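Local coordinates for V-type ATPase 116 kDa subunit (Meiothermus ruber, PDB 3RRK), which probably acts as a stator subunit of the rotary V-type ATPase, linking the ATP-driven motor to proton transport; this chain is its cytoplasmic N-terminal domain, at residues 145-156 and 185-195; 133-144 and 222-230. All blocks are in the same frame, centred on the assembly; numbering follows the deposited sequence.

Contact 1: residues 145-156 and 185-195; sequences SPRLGVIPFLVA and NQLAALVVVKR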
loop_
_atom_site.group_PDB
_atom_site.type_symbol
_atom_site.label_atom_id
_atom_site.label_comp_id
_atom_site.label_asym_id
_atom_site.label_seq_id
_atom_site.Cartn_x
_atom_site.Cartn_y
_atom_site.Cartn_z
ATOM N N SER A 145 33.617 23.498 2.351
ATOM C CA SER A 145 34.518 24.527 2.863
ATOM C C SER A 145 33.736 25.488 3.746
ATOM O O SER A 145 32.851 26.193 3.266
ATOM C CB SER A 145 35.164 25.300 1.712
ATOM O OG SER A 145 35.787 24.420 0.792
ATOM N N PRO A 146 34.066 25.525 5.045
ATOM C CA PRO A 146 33.310 26.325 6.017
ATOM C C PRO A 146 33.223 27.813 5.675
ATOM O O PRO A 146 32.248 28.448 6.052
ATOM C CB PRO A 146 34.078 26.108 7.330
ATOM C CG PRO A 146 35.422 25.580 6.924
ATOM C CD PRO A 146 35.201 24.816 5.668
ATOM N N ARG A 147 34.209 28.356 4.966
ATOM C CA ARG A 147 34.206 29.781 4.623
ATOM C C ARG A 147 33.475 30.130 3.313
ATOM O O ARG A 147 33.357 31.306 2.969
ATOM C CB ARG A 147 35.639 30.310 4.552
ATOM C CG ARG A 147 36.013 31.316 5.635
ATOM C CD ARG A 147 36.561 30.635 6.868
ATOM N NE ARG A 147 37.040 31.607 7.843
ATOM C CZ ARG A 147 38.295 32.037 7.903
ATOM N NH1 ARG A 147 39.192 31.577 7.044
ATOM N NH2 ARG A 147 38.656 32.922 8.823
ATOM N N LEU A 148 33.004 29.116 2.586
ATOM C CA LEU A 148 32.314 29.316 1.310
ATOM C C LEU A 148 30.949 28.635 1.265
ATOM O O LEU A 148 30.791 27.502 1.733
ATOM C CB LEU A 148 33.149 28.769 0.150
ATOM C CG LEU A 148 34.521 29.332 -0.233
ATOM C CD1 LEU A 148 35.073 28.491 -1.374
ATOM C CD2 LEU A 148 34.462 30.803 -0.628
ATOM N N GLY A 149 29.975 29.318 0.673
ATOM C CA GLY A 149 28.664 28.737 0.449
ATOM C C GLY A 149 28.339 28.505 -1.021
ATOM O O GLY A 149 28.581 29.361 -1.875
ATOM N N VAL A 150 27.781 27.338 -1.319
ATOM C CA VAL A 150 27.404 27.020 -2.688
ATOM C C VAL A 150 25.908 26.805 -2.845
ATOM O O VAL A 150 25.217 26.421 -1.902
ATOM C CB VAL A 150 28.119 25.765 -3.196
ATOM C CG1 VAL A 150 29.578 25.816 -2.792
ATOM C CG2 VAL A 150 27.434 24.507 -2.662
ATOM N N ILE A 151 25.421 27.074 -4.049
ATOM C CA ILE A 151 24.043 26.791 -4.392
ATOM C C ILE A 151 24.009 26.182 -5.768
ATOM O O ILE A 151 24.395 26.825 -6.747
ATOM C CB ILE A 151 23.171 28.052 -4.437
ATOM C CG1 ILE A 151 23.204 28.793 -3.107
ATOM C CG2 ILE A 151 21.751 27.672 -4.748
ATOM C CD1 ILE A 151 22.461 30.116 -3.144
ATOM N N PRO A 152 23.568 24.924 -5.845
ATOM C CA PRO A 152 23.243 24.310 -7.132
ATOM C C PRO A 152 21.841 24.740 -7.497
ATOM O O PRO A 152 21.028 24.985 -6.602
ATOM C CB PRO A 152 23.270 22.817 -6.819
ATOM C CG PRO A 152 22.846 22.744 -5.400
ATOM C CD PRO A 152 23.331 24.007 -4.719
ATOM N N PHE A 153 21.561 24.857 -8.787
ATOM C CA PHE A 153 20.221 25.218 -9.235
ATOM C C PHE A 153 20.104 25.033 -10.741
ATOM O O PHE A 153 21.089 25.117 -11.454
ATOM C CB PHE A 153 19.890 26.658 -8.830
ATOM C CG PHE A 153 20.681 27.700 -9.572
ATOM C CD1 PHE A 153 21.953 28.053 -9.155
ATOM C CD2 PHE A 153 20.145 28.335 -10.683
ATOM C CE1 PHE A 153 22.675 29.013 -9.833
ATOM C CE2 PHE A 153 20.862 29.303 -11.365
ATOM C CZ PHE A 153 22.129 29.645 -10.941
ATOM N N LEU A 154 18.898 24.764 -11.228
ATOM C CA LEU A 154 18.700 24.539 -12.654
ATOM C C LEU A 154 18.205 25.785 -13.376
ATOM O O LEU A 154 17.468 26.605 -12.825
ATOM C CB LEU A 154 17.730 23.387 -12.891
ATOM C CG LEU A 154 18.102 21.981 -12.436
ATOM C CD1 LEU A 154 16.940 21.039 -12.750
ATOM C CD2 LEU A 154 19.375 21.506 -13.106
ATOM N N VAL A 155 18.610 25.909 -14.629
ATOM C CA VAL A 155 18.262 27.067 -15.426
ATOM C C VAL A 155 18.076 26.541 -16.835
ATOM O O VAL A 155 18.768 25.612 -17.243
ATOM C CB VAL A 155 19.376 28.144 -15.354
ATOM C CG1 VAL A 155 20.555 27.770 -16.240
ATOM C CG2 VAL A 155 18.837 29.494 -15.741
ATOM N N ALA A 156 17.126 27.106 -17.568
ATOM C CA ALA A 156 16.731 26.536 -18.855
ATOM C C ALA A 156 17.623 27.007 -19.995
ATOM O O ALA A 156 18.240 26.207 -20.696
ATOM C CB ALA A 156 15.276 26.852 -19.147
ATOM N N ASN A 185 18.407 19.140 -21.482
ATOM C CA ASN A 185 17.601 20.300 -21.852
ATOM C C ASN A 185 17.996 21.554 -21.086
ATOM O O ASN A 185 18.264 22.599 -21.670
ATOM C CB ASN A 185 16.117 20.017 -21.629
ATOM C CG ASN A 185 15.425 19.514 -22.879
ATOM O OD1 ASN A 185 16.040 19.385 -23.940
ATOM N ND2 ASN A 185 14.141 19.207 -22.757
ATOM N N GLN A 186 18.025 21.439 -19.768
ATOM C CA GLN A 186 18.380 22.551 -18.904
ATOM C C GLN A 186 19.889 22.642 -18.703
ATOM O O GLN A 186 20.665 21.916 -19.330
ATOM C CB GLN A 186 17.694 22.395 -17.544
ATOM C CG GLN A 186 16.178 22.256 -17.619
ATOM C CD GLN A 186 15.532 22.110 -16.254
ATOM O OE1 GLN A 186 15.474 23.064 -15.473
ATOM N NE2 GLN A 186 15.045 20.909 -15.957
ATOM N N LEU A 187 20.288 23.543 -17.816
ATOM C CA LEU A 187 21.683 23.717 -17.462
ATOM C C LEU A 187 21.844 23.558 -15.958
ATOM O O LEU A 187 21.105 24.171 -15.188
ATOM C CB LEU A 187 22.152 25.109 -17.867
ATOM C CG LEU A 187 22.129 25.462 -19.348
ATOM C CD1 LEU A 187 22.444 26.936 -19.513
ATOM C CD2 LEU A 187 23.125 24.601 -20.103
ATOM N N ALA A 188 22.795 22.725 -15.540
ATOM C CA ALA A 188 23.138 22.621 -14.132
ATOM C C ALA A 188 24.109 23.748 -13.798
ATOM O O ALA A 188 25.215 23.809 -14.331
ATOM C CB ALA A 188 23.761 21.276 -13.838
ATOM N N ALA A 189 23.680 24.660 -12.936
ATOM C CA ALA A 189 24.503 25.800 -12.571
ATOM C C ALA A 189 24.881 25.722 -11.105
ATOM O O ALA A 189 24.213 25.059 -10.319
ATOM C CB ALA A 189 23.768 27.091 -12.849
ATOM N N LEU A 190 25.954 26.405 -10.742
ATOM C CA LEU A 190 26.380 26.472 -9.363
ATOM C C LEU A 190 26.894 27.878 -9.081
ATOM O O LEU A 190 27.618 28.455 -9.895
ATOM C CB LEU A 190 27.483 25.445 -9.120
ATOM C CG LEU A 190 28.067 25.379 -7.706
ATOM C CD1 LEU A 190 27.184 24.523 -6.822
ATOM C CD2 LEU A 190 29.484 24.831 -7.739
ATOM N N VAL A 191 26.499 28.441 -7.944
ATOM C CA VAL A 191 27.061 29.708 -7.504
ATOM C C VAL A 191 27.888 29.465 -6.265
ATOM O O VAL A 191 27.543 28.621 -5.437
ATOM C CB VAL A 191 25.999 30.734 -7.126
ATOM C CG1 VAL A 191 26.641 32.132 -7.023
ATOM C CG2 VAL A 191 24.898 30.728 -8.140
ATOM N N VAL A 192 28.973 30.226 -6.152
ATOM C CA VAL A 192 29.882 30.157 -5.027
ATOM C C VAL A 192 30.135 31.553 -4.476
ATOM O O VAL A 192 30.419 32.494 -5.218
ATOM C CB VAL A 192 31.211 29.537 -5.448
ATOM C CG1 VAL A 192 32.155 29.439 -4.246
ATOM C CG2 VAL A 192 30.960 28.171 -6.084
ATOM N N VAL A 193 30.031 31.677 -3.163
ATOM C CA VAL A 193 30.033 32.980 -2.519
ATOM C C VAL A 193 30.673 32.848 -1.145
ATOM O O VAL A 193 30.850 31.739 -0.640
ATOM C CB VAL A 193 28.579 33.511 -2.353
ATOM C CG1 VAL A 193 28.053 34.096 -3.652
ATOM C CG2 VAL A 193 27.657 32.400 -1.875
ATOM N N LYS A 194 31.034 33.970 -0.538
ATOM C CA LYS A 194 31.407 33.940 0.863
ATOM C C LYS A 194 30.240 33.312 1.629
ATOM O O LYS A 194 29.077 33.608 1.346
ATOM C CB LYS A 194 31.706 35.356 1.372
ATOM C CG LYS A 194 32.954 35.999 0.744
ATOM C CD LYS A 194 33.070 37.507 1.025
ATOM C CE LYS A 194 33.361 37.806 2.491
ATOM N NZ LYS A 194 33.835 39.204 2.687
ATOM N N ARG A 195 30.548 32.422 2.568
ATOM C CA ARG A 195 29.523 31.811 3.412
ATOM C C ARG A 195 28.551 32.855 3.956
ATOM O O ARG A 195 27.332 32.660 3.942
ATOM C CB ARG A 195 30.159 31.056 4.576
ATOM C CG ARG A 195 29.148 30.483 5.561
ATOM C CD ARG A 195 28.420 29.268 4.996
ATOM N NE ARG A 195 29.272 28.079 4.941
ATOM C CZ ARG A 195 28.881 26.903 4.456
ATOM N NH1 ARG A 195 27.647 26.756 3.981
ATOM N NH2 ARG A 195 29.723 25.876 4.441
#

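Contact 2: residues 133-144 and 222-230; sequences EKLAALAHGLDE and MPLGKAAAR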
loop_
_atom_site.group_PDB
_atom_site.type_symbol
_atom_site.label_atom_id
_atom_site.label_comp_id
_atom_site.label_asym_id
_atom_site.label_seq_id
_atom_site.Cartn_x
_atom_site.Cartn_y
_atom_site.Cartn_z
ATOM N N GLU A 133 26.268 14.577 -10.831
ATOM C CA GLU A 133 27.623 14.386 -11.333
ATOM C C GLU A 133 28.195 15.731 -11.748
ATOM O O GLU A 133 29.271 16.129 -11.297
ATOM C CB GLU A 133 27.624 13.412 -12.511
ATOM C CG GLU A 133 28.957 13.253 -13.187
ATOM C CD GLU A 133 28.956 12.159 -14.241
ATOM O OE1 GLU A 133 28.218 11.168 -14.068
ATOM O OE2 GLU A 133 29.699 12.288 -15.244
ATOM N N LYS A 134 27.451 16.440 -12.589
ATOM C CA LYS A 134 27.881 17.737 -13.096
ATOM C C LYS A 134 28.201 18.718 -11.969
ATOM O O LYS A 134 29.292 19.282 -11.916
ATOM C CB LYS A 134 26.819 18.338 -14.026
ATOM C CG LYS A 134 26.494 17.508 -15.274
ATOM C CD LYS A 134 27.737 16.961 -15.922
ATOM C CE LYS A 134 27.419 16.326 -17.263
ATOM N NZ LYS A 134 27.029 17.339 -18.286
ATOM N N LEU A 135 27.240 18.909 -11.074
ATOM C CA LEU A 135 27.349 19.879 -9.991
ATOM C C LEU A 135 28.489 19.572 -9.041
ATOM O O LEU A 135 29.209 20.473 -8.609
ATOM C CB LEU A 135 26.044 19.933 -9.204
ATOM C CG LEU A 135 24.857 20.481 -9.983
ATOM C CD1 LEU A 135 23.558 20.172 -9.253
ATOM C CD2 LEU A 135 25.029 21.973 -10.198
ATOM N N ALA A 136 28.637 18.298 -8.709
ATOM C CA ALA A 136 29.717 17.856 -7.835
ATOM C C ALA A 136 31.076 18.290 -8.375
ATOM O O ALA A 136 31.955 18.695 -7.614
ATOM C CB ALA A 136 29.678 16.340 -7.673
ATOM N N ALA A 137 31.239 18.167 -9.687
ATOM C CA ALA A 137 32.483 18.500 -10.349
ATOM C C ALA A 137 32.657 20.010 -10.360
ATOM O O ALA A 137 33.729 20.530 -10.032
ATOM C CB ALA A 137 32.475 17.967 -11.743
ATOM N N LEU A 138 31.588 20.709 -10.727
ATOM C CA LEU A 138 31.563 22.161 -10.681
ATOM C C LEU A 138 32.003 22.647 -9.314
ATOM O O LEU A 138 32.601 23.710 -9.192
ATOM C CB LEU A 138 30.151 22.682 -10.964
ATOM C CG LEU A 138 29.710 22.720 -12.425
ATOM C CD1 LEU A 138 28.397 23.454 -12.557
ATOM C CD2 LEU A 138 30.772 23.401 -13.251
ATOM N N ALA A 139 31.698 21.863 -8.286
ATOM C CA ALA A 139 31.932 22.283 -6.914
ATOM C C ALA A 139 32.992 21.433 -6.213
ATOM O O ALA A 139 33.062 21.397 -4.987
ATOM C CB ALA A 139 30.640 22.243 -6.142
ATOM N N HIS A 140 33.822 20.747 -6.985
ATOM C CA HIS A 140 34.810 19.880 -6.381
ATOM C C HIS A 140 35.808 20.688 -5.535
ATOM O O HIS A 140 36.431 21.635 -6.024
ATOM C CB HIS A 140 35.519 19.081 -7.466
ATOM C CG HIS A 140 36.718 18.342 -6.979
ATOM N ND1 HIS A 140 38.002 18.806 -7.158
ATOM C CD2 HIS A 140 36.829 17.166 -6.313
ATOM C CE1 HIS A 140 38.857 17.947 -6.629
ATOM N NE2 HIS A 140 38.169 16.944 -6.112
ATOM N N GLY A 141 35.941 20.316 -4.262
ATOM C CA GLY A 141 36.887 20.955 -3.360
ATOM C C GLY A 141 36.317 22.145 -2.609
ATOM O O GLY A 141 36.891 22.601 -1.624
ATOM N N LEU A 142 35.181 22.645 -3.074
ATOM C CA LEU A 142 34.553 23.832 -2.508
ATOM C C LEU A 142 33.282 23.481 -1.743
ATOM O O LEU A 142 32.681 24.351 -1.110
ATOM C CB LEU A 142 34.141 24.798 -3.626
ATOM C CG LEU A 142 35.100 25.337 -4.688
ATOM C CD1 LEU A 142 36.019 24.265 -5.233
ATOM C CD2 LEU A 142 34.293 25.930 -5.826
ATOM N N ASP A 143 32.852 22.222 -1.817
ATOM C CA ASP A 143 31.503 21.866 -1.364
ATOM C C ASP A 143 31.342 21.609 0.140
ATOM O O ASP A 143 30.222 21.513 0.637
ATOM C CB ASP A 143 30.893 20.735 -2.213
ATOM C CG ASP A 143 31.638 19.426 -2.090
ATOM O OD1 ASP A 143 32.419 19.263 -1.133
ATOM O OD2 ASP A 143 31.422 18.548 -2.953
ATOM N N GLU A 144 32.450 21.522 0.862
ATOM C CA GLU A 144 32.393 21.421 2.314
ATOM C C GLU A 144 33.450 22.321 2.948
ATOM O O GLU A 144 34.090 21.959 3.941
ATOM C CB GLU A 144 32.544 19.967 2.763
ATOM C CG GLU A 144 33.439 19.143 1.859
ATOM C CD GLU A 144 33.274 17.654 2.079
ATOM O OE1 GLU A 144 32.447 17.265 2.934
ATOM O OE2 GLU A 144 33.971 16.877 1.392
ATOM N N MET A 222 23.446 16.245 2.071
ATOM C CA MET A 222 24.826 15.892 1.787
ATOM C C MET A 222 25.495 16.956 0.962
ATOM O O MET A 222 24.836 17.712 0.253
ATOM C CB MET A 222 24.921 14.583 1.008
ATOM C CG MET A 222 24.473 13.345 1.747
ATOM S SD MET A 222 24.701 11.881 0.713
ATOM C CE MET A 222 23.728 10.674 1.600
ATOM N N PRO A 223 26.828 17.015 1.050
ATOM C CA PRO A 223 27.572 17.836 0.099
ATOM C C PRO A 223 27.412 17.217 -1.273
ATOM O O PRO A 223 27.362 15.989 -1.372
ATOM C CB PRO A 223 29.024 17.695 0.570
ATOM C CG PRO A 223 28.926 17.249 2.004
ATOM C CD PRO A 223 27.688 16.429 2.094
ATOM N N LEU A 224 27.301 18.056 -2.300
ATOM C CA LEU A 224 27.336 17.606 -3.686
ATOM C C LEU A 224 28.217 16.386 -3.864
ATOM O O LEU A 224 27.771 15.346 -4.338
ATOM C CB LEU A 224 27.871 18.716 -4.585
ATOM C CG LEU A 224 26.906 19.879 -4.740
ATOM C CD1 LEU A 224 25.568 19.285 -5.088
ATOM C CD2 LEU A 224 26.840 20.685 -3.447
ATOM N N GLY A 225 29.476 16.526 -3.476
ATOM C CA GLY A 225 30.463 15.495 -3.704
ATOM C C GLY A 225 30.087 14.155 -3.123
ATOM O O GLY A 225 30.228 13.129 -3.780
ATOM N N LYS A 226 29.631 14.154 -1.879
ATOM C CA LYS A 226 29.244 12.906 -1.239
ATOM C C LYS A 226 28.013 12.318 -1.934
ATOM O O LYS A 226 27.986 11.125 -2.255
ATOM C CB LYS A 226 28.996 13.118 0.255
ATOM C CG LYS A 226 30.198 13.692 0.998
ATOM C CD LYS A 226 30.400 13.029 2.359
ATOM C CE LYS A 226 31.625 13.570 3.078
ATOM N NZ LYS A 226 31.930 12.769 4.302
ATOM N N ALA A 227 27.014 13.169 -2.179
ATOM C CA ALA A 227 25.775 12.768 -2.845
ATOM C C ALA A 227 26.022 12.056 -4.175
ATOM O O ALA A 227 25.492 10.971 -4.424
ATOM C CB ALA A 227 24.877 13.981 -3.055
ATOM N N ALA A 228 26.829 12.679 -5.024
ATOM C CA ALA A 228 27.196 12.098 -6.309
ATOM C C ALA A 228 27.949 10.777 -6.174
ATOM O O ALA A 228 27.857 9.904 -7.032
ATOM C CB ALA A 228 28.012 13.088 -7.121
ATOM N N ALA A 229 28.699 10.625 -5.095
ATOM C CA ALA A 229 29.483 9.417 -4.932
ATOM C C ALA A 229 28.605 8.255 -4.480
ATOM O O ALA A 229 28.725 7.152 -5.008
ATOM C CB ALA A 229 30.631 9.656 -3.972
ATOM N N ARG A 230 27.722 8.510 -3.516
ATOM C CA ARG A 230 26.727 7.518 -3.100
ATOM C C ARG A 230 25.784 7.119 -4.247
ATOM O O ARG A 230 25.448 5.950 -4.411
ATOM C CB ARG A 230 25.912 8.017 -1.904
ATOM C CG ARG A 230 24.863 7.022 -1.438
ATOM C CD ARG A 230 24.289 7.406 -0.077
ATOM N NE ARG A 230 23.252 6.477 0.383
ATOM C CZ ARG A 230 21.957 6.585 0.082
ATOM N NH1 ARG A 230 21.529 7.578 -0.684
ATOM N NH2 ARG A 230 21.084 5.697 0.541
#

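Contact 1: residues 145-156 and 185-195
The Phe153 ring and the methyl of Ala189 form the apolar centre of this strand pair. Ala189 CB stands 3.9 Å from the centroid of the Phe153 ring and 22° off its normal, a CH-pi contact over one face, while Val191 CG2 comes in at the ring edge beside CE1. The first torsion of Phe153 (chi1 69°) sets CG between its own backbone N and carbonyl carbon, which carries the ring to the neighbouring strand. On the opposite face of the sheet Leu190 does the bridging: its CD1 lies 3.9 Å from Val150 CB and 4.3 Å from Pro152 CB. Farther along, Val155 CG1 packs 3.5 Å from Leu187 CB, on the Phe153 face.

Between these side chains the backbones pair in antiparallel register. In the hydrogen-bonded pair Ile151-Val191, for example, Val191 N reaches Ile151 O at 2.9 Å. Strand 187-194 is central in a three-stranded sheet, flanked by 148-155 and 177-182. The two flanking strands run parallel and are joined through helix 158-172, a split beta-alpha-beta unit. Helices 158-172 and 198-206 cover the Phe153 face, giving an alpha/beta layer in the lobe distal to the chain termini.

Toward one end Gln186 lays its amide across Leu154, with OE1 3.4 Å from Leu154 CB. At the other end the pairing turns polar around Arg195, whose side chain is bent at chi2 and chi3 and curls back to the carbonyls of the Ser145-Leu148 type I turn. Its NE donates to Pro146 O at 3.2 Å, nearly straight at 177° and in the guanidinium plane, although it approaches from above the carbonyl plane. Arg195 N bonds Arg147 O at 3.0 Å, NH2 adds a weak bond to Ser145 O, and Leu148 O sits over one guanidinium face.

Contact 2: residues 133-144 and 222-230
Ala136 and Ala228 meet methyl to methyl, CB to CB at 3.7 Å, where helices 94-138 and 224-281 come together. Their small side chains are consistent with the geometry of the short helical segments, whose axes approach to 8.3 Å and whose directions differ by 143°. Leu224 extends the close-packed part: its CB lies 3.8 Å from Ala136 CA, and its CD1 reaches 4.2 Å from Leu135 CB. Beyond this pair, both leucines continue onto strand 148-155, Leu224 at Val150, so the apolar side of the junction is backed by that strand.

A single hydrogen bond ties in the loop that follows helix 94-138. Asp143 OD2 accepts from Gly225 N at 2.9 Å, with a bent N-H...O angle of 136° and the donor above the carboxylate plane. The first torsion of Asp143 (chi1 65°) directs the carboxylate at this early turn of helix 224-281.

The solvent side is looser. Glu144, its chain extended beyond CG, brings OE1 to 3.6 Å from Pro223 CG and 3.8 Å from Lys226 CE, but Lys226 NZ stays 4.7 Å from Glu144 OE1; opposite charges there probably attract without pairing directly. Alanine-mediated packing of two roughly antiparallel helices belongs here to the lobe end of the long helical rod that joins the two alpha/beta lobes of the subunit I N-terminal domain.

In the fold
Contact 1 is nested within the chain loop that contact 2 closes, and their centres are about 11 Å apart. Helix 94-138 leads through residues 139-147 into strand 148-155, and its end packs against the sheet face bearing Pro152 and Leu190: Leu135 CD1 sits 3.6 Å from Pro152 CB, and Ala139 CB 3.3 Å from Leu190 CD2. Leu135, which also touches Leu224, is shared by both contacts. Contact 2 thus marks where the rod meets the distal lobe, its centre about 35 Å from the centre of the chain. Two separate cyclohexylaminoethane sulfonate molecules, probably from crystallisation, lie at opposite ends of strand 187-194: one salt-bridges Lys194 NZ, the other accepts a hydrogen bond from Gln186 N.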